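CocE/NonD family hydrolase (Staphylococcus aureus subsp. aureus COL, PDB 3III) probably hydrolyses ester or amide bonds, as do the cocaine esterase and X-Pro dipeptidyl-peptidase relatives of its alpha/beta-hydrolase superfamily. Local coordinates at residues F59-D64 with F112-D117; G65-V70 with D117-K122; L6-L11 with N35-M40. All blocks are in the same frame, centred on the assembly; numbering follows the deposited sequence. Where two conformers were deposited one is given.

Contact 2 is the buried one: two neighbouring parallel strands, 67-74 and 119-124, joined by straight backbone hydrogen bonds and valine, proline and aromatic packing. Contact 1 lies beside it, about 7 Å away between centres, and is only partly buried; there a valine by helix 110-113 packs on strand 53-60, and a salt bridge lies at the more exposed end. Asp117 belongs to both. Contact 3 is a surface contact, in which an irregular N-terminal segment meets the first part of strand 36-47 through one direct hydrogen bond and a water. All three reach the same sheet, where 36-47, 53-60, 119-124 and 67-74 follow in that order.

Contact 1 (F59-D64 with F112-D117); sequences FRPNKD and FWVPND
Val114 points its two methyl groups at Phe59 and Arg60 of strand 53-60 and at Pro61, with each branch meeting a different part of the chain. CG1, anti to the backbone N (chi1 -179°), lies against the Arg60-Pro61 peptide, 3.6 Å from Pro61 N, and also touches CD of the proline ring; the valine and proline side chains cross obliquely. CG2 reaches the preceding residue, 3.6 Å from Phe59 O and 3.9 Å from Phe59 CB. The Phe59 ring packs instead on Met40 and Phe102, so its share in the contact comes from the backbone and CB.

At the more exposed end the chemistry changes to charge. Lys63, extended beyond CG, crosses the side chain of Asp117 at about a right angle and forms a salt bridge from NZ to OD1, 2.9 Å long. The ammonium group comes from above the carboxylate, 45° out of its plane, and CE follows at 3.4 Å from the same OD1. The backbone N of Asp117 donates to Val114 O, which ties the two contact residues of this segment together.

Packed in this way are the last part of strand 53-60 and the turn leading into strand 119-124, which runs antiparallel beside it, as strands beta2 and beta4 do in the alpha/beta-hydrolase fold.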
loop_
_atom_site.group_PDB
_atom_site.type_symbol
_atom_site.label_atom_id
_atom_site.label_comp_id
_atom_site.label_asym_id
_atom_site.label_seq_id
_atom_site.Cartn_x
_atom_site.Cartn_y
_atom_site.Cartn_z
ATOM N N PHE A 59 -10.862 -17.906 -16.998
ATOM C CA PHE A 59 -9.963 -19.025 -17.234
ATOM C C PHE A 59 -10.417 -20.153 -16.339
ATOM O O PHE A 59 -10.558 -19.952 -15.106
ATOM C CB PHE A 59 -8.558 -18.631 -16.804
ATOM C CG PHE A 59 -7.934 -17.522 -17.640
ATOM C CD1 PHE A 59 -7.142 -17.832 -18.703
ATOM C CD2 PHE A 59 -8.180 -16.172 -17.346
ATOM C CE1 PHE A 59 -6.568 -16.810 -19.476
ATOM C CE2 PHE A 59 -7.620 -15.153 -18.071
ATOM C CZ PHE A 59 -6.804 -15.462 -19.139
ATOM N N ARG A 60 -10.645 -21.313 -16.934
ATOM C CA ARG A 60 -11.156 -22.444 -16.198
ATOM C C ARG A 60 -10.664 -23.777 -16.713
ATOM O O ARG A 60 -10.259 -23.887 -17.861
ATOM C CB ARG A 60 -12.675 -22.387 -16.142
ATOM C CG ARG A 60 -13.368 -22.306 -17.477
ATOM C CD ARG A 60 -14.890 -22.140 -17.310
ATOM N NE ARG A 60 -15.560 -22.266 -18.613
ATOM C CZ ARG A 60 -15.862 -23.427 -19.189
ATOM N NH1 ARG A 60 -15.591 -24.576 -18.608
ATOM N NH2 ARG A 60 -16.420 -23.441 -20.389
ATOM N N PRO A 61 -10.685 -24.796 -15.847
ATOM C CA PRO A 61 -10.273 -26.101 -16.282
ATOM C C PRO A 61 -11.131 -26.615 -17.438
ATOM O O PRO A 61 -12.337 -26.342 -17.533
ATOM C CB PRO A 61 -10.432 -26.950 -15.034
ATOM C CG PRO A 61 -10.397 -26.010 -13.932
ATOM C CD PRO A 61 -11.070 -24.805 -14.433
ATOM N N ASN A 62 -10.469 -27.263 -18.390
ATOM C CA ASN A 62 -11.147 -27.887 -19.496
ATOM C C ASN A 62 -11.745 -29.222 -19.057
ATOM O O ASN A 62 -11.299 -30.294 -19.491
ATOM C CB ASN A 62 -10.148 -28.086 -20.671
ATOM C CG ASN A 62 -10.795 -28.640 -21.879
ATOM O OD1 ASN A 62 -12.012 -28.483 -22.057
ATOM N ND2 ASN A 62 -10.010 -29.330 -22.723
ATOM N N LYS A 63 -12.766 -29.134 -18.210
ATOM C CA LYS A 63 -13.523 -30.255 -17.774
ATOM C C LYS A 63 -14.801 -29.735 -17.146
ATOM O O LYS A 63 -14.886 -28.571 -16.724
ATOM C CB LYS A 63 -12.719 -31.134 -16.790
ATOM C CG LYS A 63 -12.112 -30.399 -15.637
ATOM C CD LYS A 63 -11.374 -31.320 -14.659
ATOM C CE LYS A 63 -10.344 -30.577 -13.877
ATOM N NZ LYS A 63 -9.917 -31.271 -12.686
ATOM N N ASP A 64 -15.807 -30.586 -17.141
ATOM C CA ASP A 64 -17.037 -30.360 -16.382
ATOM C C ASP A 64 -16.688 -30.270 -14.896
ATOM O O ASP A 64 -15.678 -30.840 -14.436
ATOM C CB ASP A 64 -18.006 -31.530 -16.526
ATOM C CG ASP A 64 -18.563 -31.670 -17.901
ATOM O OD1 ASP A 64 -18.533 -30.707 -18.684
ATOM O OD2 ASP A 64 -19.084 -32.757 -18.182
ATOM N N PHE A 112 -1.003 -20.418 -12.551
ATOM C CA PHE A 112 -0.791 -20.987 -11.173
ATOM C C PHE A 112 -2.095 -21.531 -10.638
ATOM O O PHE A 112 -2.165 -22.647 -10.132
ATOM C CB PHE A 112 -0.189 -19.942 -10.195
ATOM C CG PHE A 112 -0.144 -20.428 -8.750
ATOM C CD1 PHE A 112 0.732 -21.411 -8.380
ATOM C CD2 PHE A 112 -1.020 -19.956 -7.798
ATOM C CE1 PHE A 112 0.780 -21.905 -7.097
ATOM C CE2 PHE A 112 -0.989 -20.459 -6.504
ATOM C CZ PHE A 112 -0.093 -21.429 -6.141
ATOM N N TRP A 113 -3.165 -20.758 -10.749
ATOM C CA TRP A 113 -4.398 -21.131 -10.065
ATOM C C TRP A 113 -5.180 -22.200 -10.791
ATOM O O TRP A 113 -5.654 -23.142 -10.159
ATOM C CB TRP A 113 -5.268 -19.920 -9.790
ATOM C CG TRP A 113 -4.651 -19.015 -8.776
ATOM C CD1 TRP A 113 -3.939 -17.899 -9.026
ATOM C CD2 TRP A 113 -4.640 -19.186 -7.362
ATOM N NE1 TRP A 113 -3.507 -17.331 -7.872
ATOM C CE2 TRP A 113 -3.916 -18.111 -6.824
ATOM C CE3 TRP A 113 -5.195 -20.127 -6.494
ATOM C CZ2 TRP A 113 -3.739 -17.948 -5.478
ATOM C CZ3 TRP A 113 -5.007 -19.979 -5.165
ATOM C CH2 TRP A 113 -4.277 -18.905 -4.652
ATOM N N VAL A 114 -5.313 -22.080 -12.098
ATOM C CA VAL A 114 -6.141 -23.012 -12.837
ATOM C C VAL A 114 -5.637 -24.461 -12.799
ATOM O O VAL A 114 -6.439 -25.358 -12.646
ATOM C CB VAL A 114 -6.520 -22.517 -14.250
ATOM C CG1 VAL A 114 -7.390 -23.542 -14.940
ATOM C CG2 VAL A 114 -7.303 -21.218 -14.123
ATOM N N PRO A 115 -4.338 -24.713 -12.872
ATOM C CA PRO A 115 -3.872 -26.099 -12.746
ATOM C C PRO A 115 -4.125 -26.674 -11.364
ATOM O O PRO A 115 -4.160 -27.878 -11.194
ATOM C CB PRO A 115 -2.395 -26.006 -13.010
ATOM C CG PRO A 115 -2.289 -24.843 -13.916
ATOM C CD PRO A 115 -3.263 -23.846 -13.379
ATOM N N ASN A 116 -4.321 -25.813 -10.390
ATOM C CA ASN A 116 -4.697 -26.262 -9.019
ATOM C C ASN A 116 -6.232 -26.369 -8.854
ATOM O O ASN A 116 -6.756 -26.433 -7.718
ATOM C CB ASN A 116 -4.092 -25.310 -7.987
ATOM C CG ASN A 116 -2.620 -25.515 -7.785
ATOM O OD1 ASN A 116 -1.759 -24.651 -8.080
ATOM N ND2 ASN A 116 -2.303 -26.651 -7.304
ATOM N N ASP A 117 -6.960 -26.439 -9.978
ATOM C CA ASP A 117 -8.418 -26.604 -9.994
ATOM C C ASP A 117 -9.146 -25.482 -9.309
ATOM O O ASP A 117 -10.089 -25.713 -8.516
ATOM C CB ASP A 117 -8.856 -27.957 -9.386
ATOM C CG ASP A 117 -8.192 -29.151 -10.114
ATOM O OD1 ASP A 117 -8.471 -29.236 -11.311
ATOM O OD2 ASP A 117 -7.411 -29.947 -9.506
#

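Contact 2 (G65-V70 with D117-K122)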
loop_
_atom_site.group_PDB
_atom_site.type_symbol
_atom_site.label_atom_id
_atom_site.label_comp_id
_atom_site.label_asym_id
_atom_site.label_seq_id
_atom_site.Cartn_x
_atom_site.Cartn_y
_atom_site.Cartn_z
ATOM N N GLY A 65 -17.528 -29.557 -14.156
ATOM C CA GLY A 65 -17.406 -29.513 -12.728
ATOM C C GLY A 65 -17.543 -28.126 -12.209
ATOM O O GLY A 65 -17.644 -27.179 -12.979
ATOM N N LYS A 66 -17.565 -28.037 -10.885
ATOM C CA LYS A 66 -17.707 -26.786 -10.153
ATOM C C LYS A 66 -16.456 -26.505 -9.356
ATOM O O LYS A 66 -15.986 -27.379 -8.618
ATOM C CB LYS A 66 -18.906 -26.865 -9.216
ATOM C CG LYS A 66 -20.229 -26.805 -9.956
ATOM C CD LYS A 66 -21.365 -26.799 -8.983
ATOM C CE LYS A 66 -22.673 -26.465 -9.696
ATOM N NZ LYS A 66 -22.668 -25.024 -9.989
ATOM N N PHE A 67 -15.940 -25.275 -9.446
ATOM C CA PHE A 67 -14.646 -24.936 -8.880
ATOM C C PHE A 67 -14.704 -23.701 -8.034
ATOM O O PHE A 67 -15.546 -22.820 -8.261
ATOM C CB PHE A 67 -13.631 -24.725 -10.026
ATOM C CG PHE A 67 -13.499 -25.929 -10.922
ATOM C CD1 PHE A 67 -12.668 -26.998 -10.570
ATOM C CD2 PHE A 67 -14.261 -26.041 -12.066
ATOM C CE1 PHE A 67 -12.564 -28.120 -11.357
ATOM C CE2 PHE A 67 -14.174 -27.151 -12.887
ATOM C CZ PHE A 67 -13.349 -28.229 -12.523
ATOM N N PRO A 68 -13.798 -23.590 -7.054
ATOM C CA PRO A 68 -13.688 -22.280 -6.406
ATOM C C PRO A 68 -13.188 -21.234 -7.393
ATOM O O PRO A 68 -12.425 -21.543 -8.336
ATOM C CB PRO A 68 -12.633 -22.537 -5.277
ATOM C CG PRO A 68 -11.788 -23.629 -5.844
ATOM C CD PRO A 68 -12.755 -24.529 -6.594
ATOM N N VAL A 69 -13.581 -19.982 -7.154
ATOM C CA VAL A 69 -13.298 -18.905 -8.062
ATOM C C VAL A 69 -12.391 -17.820 -7.429
ATOM O O VAL A 69 -12.685 -17.333 -6.340
ATOM C CB VAL A 69 -14.545 -18.212 -8.513
ATOM C CG1 VAL A 69 -14.163 -17.028 -9.456
ATOM C CG2 VAL A 69 -15.528 -19.228 -9.140
ATOM N N VAL A 70 -11.286 -17.544 -8.110
ATOM C CA VAL A 70 -10.360 -16.479 -7.767
ATOM C C VAL A 70 -10.677 -15.311 -8.699
ATOM O O VAL A 70 -10.778 -15.497 -9.908
ATOM C CB VAL A 70 -8.894 -16.898 -7.965
ATOM C CG1 VAL A 70 -7.939 -15.701 -7.649
ATOM C CG2 VAL A 70 -8.538 -18.161 -7.079
ATOM N N ASP A 117 -6.960 -26.439 -9.978
ATOM C CA ASP A 117 -8.418 -26.604 -9.994
ATOM C C ASP A 117 -9.146 -25.482 -9.309
ATOM O O ASP A 117 -10.089 -25.713 -8.516
ATOM C CB ASP A 117 -8.856 -27.957 -9.386
ATOM C CG ASP A 117 -8.192 -29.151 -10.114
ATOM O OD1 ASP A 117 -8.471 -29.236 -11.311
ATOM O OD2 ASP A 117 -7.411 -29.947 -9.506
ATOM N N TYR A 118 -8.764 -24.274 -9.684
ATOM C CA TYR A 118 -9.499 -23.045 -9.418
ATOM C C TYR A 118 -9.934 -22.453 -10.770
ATOM O O TYR A 118 -9.335 -22.729 -11.827
ATOM C CB TYR A 118 -8.653 -21.979 -8.734
ATOM C CG TYR A 118 -8.380 -22.195 -7.305
ATOM C CD1 TYR A 118 -9.136 -21.539 -6.319
ATOM C CD2 TYR A 118 -7.364 -23.075 -6.893
ATOM C CE1 TYR A 118 -8.888 -21.756 -4.984
ATOM C CE2 TYR A 118 -7.112 -23.285 -5.524
ATOM C CZ TYR A 118 -7.905 -22.650 -4.591
ATOM O OH TYR A 118 -7.655 -22.839 -3.282
ATOM N N VAL A 119 -10.975 -21.664 -10.740
ATOM C CA VAL A 119 -11.323 -20.797 -11.854
ATOM C C VAL A 119 -10.707 -19.403 -11.559
ATOM O O VAL A 119 -10.631 -19.007 -10.419
ATOM C CB VAL A 119 -12.862 -20.722 -12.073
ATOM C CG1 VAL A 119 -13.267 -19.517 -12.972
ATOM C CG2 VAL A 119 -13.394 -22.045 -12.637
ATOM N N VAL A 120 -10.191 -18.706 -12.590
ATOM C CA VAL A 120 -9.780 -17.313 -12.467
ATOM C C VAL A 120 -10.667 -16.404 -13.332
ATOM O O VAL A 120 -10.813 -16.633 -14.550
ATOM C CB VAL A 120 -8.267 -17.092 -12.766
ATOM C CG1 VAL A 120 -7.916 -15.589 -12.713
ATOM C CG2 VAL A 120 -7.337 -17.897 -11.757
ATOM N N VAL A 121 -11.258 -15.369 -12.708
ATOM C CA VAL A 121 -12.085 -14.400 -13.465
ATOM C C VAL A 121 -11.382 -13.086 -13.389
ATOM O O VAL A 121 -10.979 -12.645 -12.302
ATOM C CB VAL A 121 -13.522 -14.229 -12.914
ATOM C CG1 VAL A 121 -14.259 -13.133 -13.693
ATOM C CG2 VAL A 121 -14.303 -15.581 -12.881
ATOM N N LYS A 122 -11.184 -12.461 -14.549
ATOM C CA LYS A 122 -10.490 -11.155 -14.631
ATOM C C LYS A 122 -11.510 -10.144 -15.074
ATOM O O LYS A 122 -12.100 -10.288 -16.140
ATOM C CB LYS A 122 -9.322 -11.208 -15.633
ATOM C CG LYS A 122 -8.561 -9.906 -15.739
ATOM C CD LYS A 122 -7.617 -9.706 -14.511
ATOM C CE LYS A 122 -7.476 -8.213 -14.231
ATOM N NZ LYS A 122 -6.792 -7.859 -13.022
#
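Three backbone hydrogen bonds join Pro68-Val70 to Val119-Val121, each 2.8 Å long: Val119 N to Pro68 O, Val70 N to Val119 O, and Val121 N to Val70 O. All are nearly straight, with N-H...O angles of 165 to 175°. All three carbonyls also receive CA-H...O contacts from the partner segment: Tyr118 CA approaches Pro68 O, Val120 CA lies 3.3 Å from Val70 O, and Val69 CA 3.6 Å from Val119 O.

The pairing is parallel, Val69 beside Val119 and Val70 beside Val120, and the short strand axes are turned 31° from each other. Strand 119-124 inserts between 53-60 and 67-74, giving the beta2-beta4-beta3 order of the alpha/beta-hydrolase sheet.

Apolar packing occupies both faces of the pair. On the side of Val69 and Val119, Val69 CG1 meets Val121 CG2 at 3.7 Å, and Phe67 CB touches Val119 CG2 at the same distance; the Phe67 ring turns an edge to Asp117 O. On the side of Val70 and Val120, Pro68 CG sits over one face of the Tyr118 ring, 3.4 Å from CD1, while Val70 CG2 approaches that CD1 obliquely at 3.5 Å. Trp113 packs edge-to-face with Tyr118, whose OH is hydrogen-bonded to Asp317.

Contact 3 (L6-L11 with N35-M40); sequences LGNPKL and NQEMIM
The Asn35 backbone is held at both its N-H and its C=O by a segment, Leu6-Leu11, that forms no strand, one link being direct and the other through water. Asn8 N donates to Asn35 O over 2.9 Å, with an N-H...O angle of 161°, and reaches a lone pair in the carbonyl plane. On the other group, a water accepts from Asn35 N and donates to Leu6 O, at 3.0 Å and 2.9 Å respectively.

The motif is an Asx turn at Asn8 set within a type I beta turn from Asn8 to Leu11. Asn8 OD1 accepts from Lys10 N, which lies 42° above the amide carbonyl plane; Leu11 N closes the wider turn on Asn8 O. These internal bonds shape the segment where it meets the corner at Asn35, at the approach to strand 36-47, an antiparallel strand near the edge of the large sheet.

Gly7 brings its backbone close in: its CA is 3.3 Å from Asn35 O and equally near Gln36 NE2. A CB at this position would point at Asn35 O and clash with it, and the positive phi also favours glycine. NE2 meets Gly7 CA without hydrogen bonding to it, and its N-H groups are used by Tyr33 O and His4 O. In Gln36 a bend at chi2 (-72°) turns CD back, and NE2 ends beside Gly7. Leu11 crosses the Glu37 side chain at about a right angle, with CD1 nearest CG, but Glu37 has two conformers and the closeness of that touch is doubtful. A bound nickel ion lies about 9 Å from the Asn35 side chain. That side chain reaches over the turn, placing CB 3.3 Å from Asn8 O and ND2 3.0 Å from Leu11 O.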
loop_
_atom_site.group_PDB
_atom_site.type_symbol
_atom_site.label_atom_id
_atom_site.label_comp_id
_atom_site.label_asym_id
_atom_site.label_seq_id
_atom_site.Cartn_x
_atom_site.Cartn_y
_atom_site.Cartn_z
ATOM N N LEU A 6 3.357 -31.207 -14.252
ATOM C CA LEU A 6 4.525 -30.980 -15.148
ATOM C C LEU A 6 4.068 -30.421 -16.507
ATOM O O LEU A 6 4.890 -29.938 -17.338
ATOM C CB LEU A 6 5.360 -32.267 -15.369
ATOM C CG LEU A 6 6.065 -32.865 -14.142
ATOM C CD1 LEU A 6 6.787 -34.203 -14.490
ATOM C CD2 LEU A 6 7.014 -31.798 -13.462
ATOM N N GLY A 7 2.759 -30.483 -16.739
ATOM C CA GLY A 7 2.181 -30.000 -17.966
ATOM C C GLY A 7 2.512 -30.889 -19.155
ATOM O O GLY A 7 3.009 -31.975 -19.015
ATOM N N ASN A 8 2.256 -30.375 -20.337
ATOM C CA ASN A 8 2.398 -31.140 -21.542
ATOM C C ASN A 8 3.314 -30.451 -22.541
ATOM O O ASN A 8 2.863 -29.577 -23.287
ATOM C CB ASN A 8 1.053 -31.297 -22.193
ATOM C CG ASN A 8 1.095 -32.259 -23.358
ATOM O OD1 ASN A 8 2.174 -32.629 -23.850
ATOM N ND2 ASN A 8 -0.077 -32.696 -23.794
ATOM N N PRO A 9 4.572 -30.867 -22.584
ATOM C CA PRO A 9 5.529 -30.151 -23.415
ATOM C C PRO A 9 5.346 -30.374 -24.910
ATOM O O PRO A 9 6.146 -29.838 -25.685
ATOM C CB PRO A 9 6.863 -30.722 -22.959
ATOM C CG PRO A 9 6.538 -32.006 -22.300
ATOM C CD PRO A 9 5.227 -31.839 -21.694
ATOM N N LYS A 10 4.330 -31.185 -25.289
ATOM C CA LYS A 10 3.962 -31.447 -26.678
ATOM C C LYS A 10 3.106 -30.348 -27.278
ATOM O O LYS A 10 3.013 -30.225 -28.520
ATOM C CB LYS A 10 3.206 -32.793 -26.819
ATOM C CG LYS A 10 4.001 -34.002 -26.317
ATOM C CD LYS A 10 5.241 -34.286 -27.187
ATOM C CE LYS A 10 5.951 -35.578 -26.774
ATOM N NZ LYS A 10 7.091 -35.932 -27.687
ATOM N N LEU A 11 2.539 -29.508 -26.420
ATOM C CA LEU A 11 1.621 -28.481 -26.861
ATOM C C LEU A 11 2.450 -27.249 -27.125
ATOM O O LEU A 11 3.559 -27.131 -26.584
ATOM C CB LEU A 11 0.601 -28.190 -25.759
ATOM C CG LEU A 11 -0.092 -29.455 -25.244
ATOM C CD1 LEU A 11 -0.669 -29.245 -23.849
ATOM C CD2 LEU A 11 -1.146 -29.893 -26.264
ATOM N N ASN A 35 3.579 -26.276 -19.712
ATOM C CA ASN A 35 2.492 -25.983 -20.638
ATOM C C ASN A 35 1.144 -26.532 -20.146
ATOM O O ASN A 35 0.943 -27.762 -20.070
ATOM C CB ASN A 35 2.768 -26.555 -21.997
ATOM C CG ASN A 35 3.892 -25.844 -22.702
ATOM O OD1 ASN A 35 4.400 -24.833 -22.215
ATOM N ND2 ASN A 35 4.346 -26.416 -23.788
ATOM N N GLN A 36 0.223 -25.627 -19.847
ATOM C CA GLN A 36 -1.042 -26.021 -19.213
ATOM C C GLN A 36 -2.258 -25.663 -20.058
ATOM O O GLN A 36 -2.541 -24.484 -20.293
ATOM C CB GLN A 36 -1.149 -25.334 -17.847
ATOM C CG GLN A 36 -0.218 -25.926 -16.824
ATOM C CD GLN A 36 -0.637 -27.281 -16.360
ATOM O OE1 GLN A 36 -1.821 -27.569 -16.350
ATOM N NE2 GLN A 36 0.327 -28.136 -15.994
ATOM N N GLU A 37 -2.975 -26.688 -20.481
ATOM C CA GLU A 37 -4.239 -26.570 -21.215
ATOM C C GLU A 37 -5.398 -26.161 -20.291
ATOM O O GLU A 37 -5.546 -26.659 -19.202
ATOM C CB GLU A 37 -4.633 -27.936 -21.827
ATOM C CG GLU A 37 -3.612 -28.626 -22.681
ATOM C CD GLU A 37 -3.840 -30.173 -22.836
ATOM O OE1 GLU A 37 -3.186 -31.001 -22.102
ATOM O OE2 GLU A 37 -4.646 -30.544 -23.723
HETATM N N MSE A 38 -6.224 -25.255 -20.773
HETATM C CA MSE A 38 -7.357 -24.807 -20.081
HETATM C C MSE A 38 -8.238 -24.117 -21.090
HETATM O O MSE A 38 -7.841 -23.945 -22.255
HETATM C CB MSE A 38 -6.961 -23.852 -18.955
HETATM C CG MSE A 38 -6.372 -22.542 -19.414
HETATM SE SE MSE A 38 -5.721 -21.557 -17.793
HETATM C CE MSE A 38 -4.138 -22.751 -17.293
ATOM N N ILE A 39 -9.407 -23.705 -20.616
ATOM C CA ILE A 39 -10.330 -22.874 -21.354
ATOM C C ILE A 39 -10.182 -21.417 -20.948
ATOM O O ILE A 39 -10.048 -21.091 -19.776
ATOM C CB ILE A 39 -11.770 -23.342 -21.131
ATOM C CG1 ILE A 39 -12.013 -24.648 -21.888
ATOM C CG2 ILE A 39 -12.765 -22.250 -21.515
ATOM C CD1 ILE A 39 -13.372 -25.316 -21.560
HETATM N N MSE A 40 -10.149 -20.525 -21.931
HETATM C CA MSE A 40 -10.316 -19.105 -21.696
HETATM C C MSE A 40 -11.534 -18.594 -22.490
HETATM O O MSE A 40 -11.598 -18.716 -23.748
HETATM C CB MSE A 40 -9.051 -18.347 -22.103
HETATM C CG MSE A 40 -9.154 -16.841 -21.827
HETATM SE SE MSE A 40 -7.838 -15.858 -22.897
HETATM C CE MSE A 40 -8.156 -14.057 -22.137
HETATM O O HOH W 1 5.287 -28.724 -19.906
#